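Local atomic coordinates of trimethylamine-N-oxide reductase (Haemophilus influenzae, PDB entry 7L5I), a protein that probably reduces S- and N-oxide substrates at a molybdenum centre held by two molybdopterin guanine dinucleotide cofactors. Residues A[302-306]-A[649-653]. Numbering follows the deposited sequence.
Sequences KFEEY and HPSWM
H649 comes from the loop between helix 636-641 and strand 668-671 and lays its imidazole against F303 and Y306, one turn apart on helix 300-307. Its CE1 lies over one face of the phenol, nearer the rim than the middle, 3.4 Å from Y306 CG, with the two ring planes inclined at 46°. F303 meets the same imidazole differently: its edge is turned toward the H649 face in an offset edge-to-face pair, planes at 71°, and F303 CD1 comes within 3.8 Å of H649 ND1. The imidazole is fixed in rotation by its own chain, since H649 ND1 donates to P650 O over 2.7 Å, nearly in the ring plane but well above the carbonyl plane. That carbonyl oxygen also sits at the F303 edge, 3.7 Å from F303 CE1. With its ring anti to the backbone N (chi1 169°), Y306 extends along the loop past S651, and its OH accepts an almost straight hydrogen bond from W652 N (3.0 Å). A water in the plane of the phenol links Y306 OH to W652 O, so the tyrosine engages W652 N directly and W652 O through the water. L276 of helix 271-284 packs against both helix aromatics, and M364 and T367 against F303. The outer side is looser: K302 leads away from the loop, and its NZ pairs with E305 OE1 along the helix surface. The aromatic cluster of F303, Y306 and H649, with the W652 N to Y306 OH bond, docks a surface helix of the molybdopterin oxidoreductase fold onto a loop whose W652 side chain lies about 9 Å from a bound molybdopterin guanine dinucleotide.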
loop_
_atom_site.group_PDB
_atom_site.type_symbol
_atom_site.label_atom_id
_atom_site.label_comp_id
_atom_site.label_asym_id
_atom_site.label_seq_id
_atom_site.Cartn_x
_atom_site.Cartn_y
_atom_site.Cartn_z
ATOM N N LYS A 302 12.024 20.215 25.531
ATOM C CA LYS A 302 13.256 19.657 24.983
ATOM C C LYS A 302 13.278 19.777 23.469
ATOM O O LYS A 302 14.310 20.104 22.876
ATOM C CB LYS A 302 13.414 18.200 25.413
ATOM C CG LYS A 302 14.791 17.638 25.119
ATOM C CD LYS A 302 15.591 17.481 26.397
ATOM C CE LYS A 302 17.095 17.523 26.162
ATOM N NZ LYS A 302 17.688 18.815 26.633
ATOM N N PHE A 303 12.133 19.549 22.821
ATOM C CA PHE A 303 12.059 19.733 21.378
ATOM C C PHE A 303 12.280 21.190 20.994
ATOM O O PHE A 303 12.931 21.488 19.984
ATOM C CB PHE A 303 10.699 19.241 20.862
ATOM C CG PHE A 303 10.451 19.558 19.427
ATOM C CD1 PHE A 303 11.135 18.884 18.435
ATOM C CD2 PHE A 303 9.530 20.504 19.064
ATOM C CE1 PHE A 303 10.908 19.169 17.113
ATOM C CE2 PHE A 303 9.319 20.820 17.734
ATOM C CZ PHE A 303 10.005 20.135 16.761
ATOM N N GLU A 304 11.710 22.119 21.761
ATOM C CA GLU A 304 11.825 23.523 21.399
ATOM C C GLU A 304 13.281 23.980 21.415
ATOM O O GLU A 304 13.660 24.854 20.630
ATOM C CB GLU A 304 10.983 24.389 22.336
ATOM C CG GLU A 304 10.712 25.775 21.762
ATOM C CD GLU A 304 10.011 26.716 22.738
ATOM O OE1 GLU A 304 10.668 27.131 23.714
ATOM O OE2 GLU A 304 8.809 27.048 22.532
ATOM N N GLU A 305 14.106 23.399 22.282
ATOM C CA GLU A 305 15.527 23.734 22.278
ATOM C C GLU A 305 16.174 23.373 20.946
ATOM O O GLU A 305 17.083 24.062 20.476
ATOM C CB GLU A 305 16.255 23.003 23.401
ATOM C CG GLU A 305 15.911 23.462 24.790
ATOM C CD GLU A 305 16.881 22.921 25.823
ATOM O OE1 GLU A 305 17.146 21.696 25.811
ATOM O OE2 GLU A 305 17.394 23.727 26.630
ATOM N N TYR A 306 15.752 22.262 20.349
ATOM C CA TYR A 306 16.239 21.895 19.019
ATOM C C TYR A 306 15.699 22.856 17.975
ATOM O O TYR A 306 16.428 23.345 17.103
ATOM C CB TYR A 306 15.815 20.454 18.705
ATOM C CG TYR A 306 16.023 20.025 17.266
ATOM C CD1 TYR A 306 17.286 19.681 16.800
ATOM C CD2 TYR A 306 14.949 19.900 16.391
ATOM C CE1 TYR A 306 17.484 19.264 15.488
ATOM C CE2 TYR A 306 15.144 19.489 15.073
ATOM C CZ TYR A 306 16.410 19.159 14.640
ATOM O OH TYR A 306 16.603 18.746 13.356
ATOM N N HIS A 649 13.337 12.884 19.769
ATOM C CA HIS A 649 12.304 13.787 19.290
ATOM C C HIS A 649 12.443 13.863 17.779
ATOM O O HIS A 649 13.481 13.482 17.232
ATOM C CB HIS A 649 12.418 15.185 19.905
ATOM C CG HIS A 649 13.726 15.858 19.650
ATOM N ND1 HIS A 649 14.065 16.395 18.424
ATOM C CD2 HIS A 649 14.779 16.097 20.468
ATOM C CE1 HIS A 649 15.273 16.928 18.496
ATOM N NE2 HIS A 649 15.726 16.763 19.729
ATOM N N PRO A 650 11.418 14.337 17.078
ATOM C CA PRO A 650 11.542 14.444 15.614
ATOM C C PRO A 650 12.714 15.336 15.256
ATOM O O PRO A 650 12.963 16.343 15.919
ATOM C CB PRO A 650 10.218 15.076 15.172
ATOM C CG PRO A 650 9.343 15.035 16.317
ATOM C CD PRO A 650 10.137 14.857 17.571
ATOM N N SER A 651 13.430 14.965 14.194
ATOM C CA SER A 651 14.589 15.741 13.761
ATOM C C SER A 651 14.843 15.525 12.275
ATOM O O SER A 651 14.374 14.554 11.671
ATOM C CB SER A 651 15.840 15.381 14.580
ATOM O OG SER A 651 16.422 14.144 14.191
ATOM N N TRP A 652 15.615 16.452 11.700
ATOM C CA TRP A 652 16.033 16.377 10.308
ATOM C C TRP A 652 17.373 15.674 10.201
ATOM O O TRP A 652 18.380 16.148 10.747
ATOM C CB TRP A 652 16.144 17.762 9.708
ATOM C CG TRP A 652 16.796 17.804 8.344
ATOM C CD1 TRP A 652 17.880 18.539 7.993
ATOM C CD2 TRP A 652 16.401 17.084 7.167
ATOM N NE1 TRP A 652 18.180 18.354 6.661
ATOM C CE2 TRP A 652 17.295 17.455 6.132
ATOM C CE3 TRP A 652 15.391 16.169 6.884
ATOM C CZ2 TRP A 652 17.186 16.959 4.840
ATOM C CZ3 TRP A 652 15.281 15.681 5.598
ATOM C CH2 TRP A 652 16.184 16.072 4.591
ATOM N N MET A 653 17.383 14.560 9.487
ATOM C CA MET A 653 18.586 13.799 9.181
ATOM C C MET A 653 18.635 13.640 7.670
ATOM O O MET A 653 17.663 13.187 7.058
ATOM C CB MET A 653 18.576 12.442 9.896
ATOM C CG MET A 653 18.583 12.557 11.419
ATOM S SD MET A 653 18.095 11.040 12.264
ATOM C CE MET A 653 16.320 11.095 11.953
HETATM O O HOH W 1 18.818 18.586 12.227
#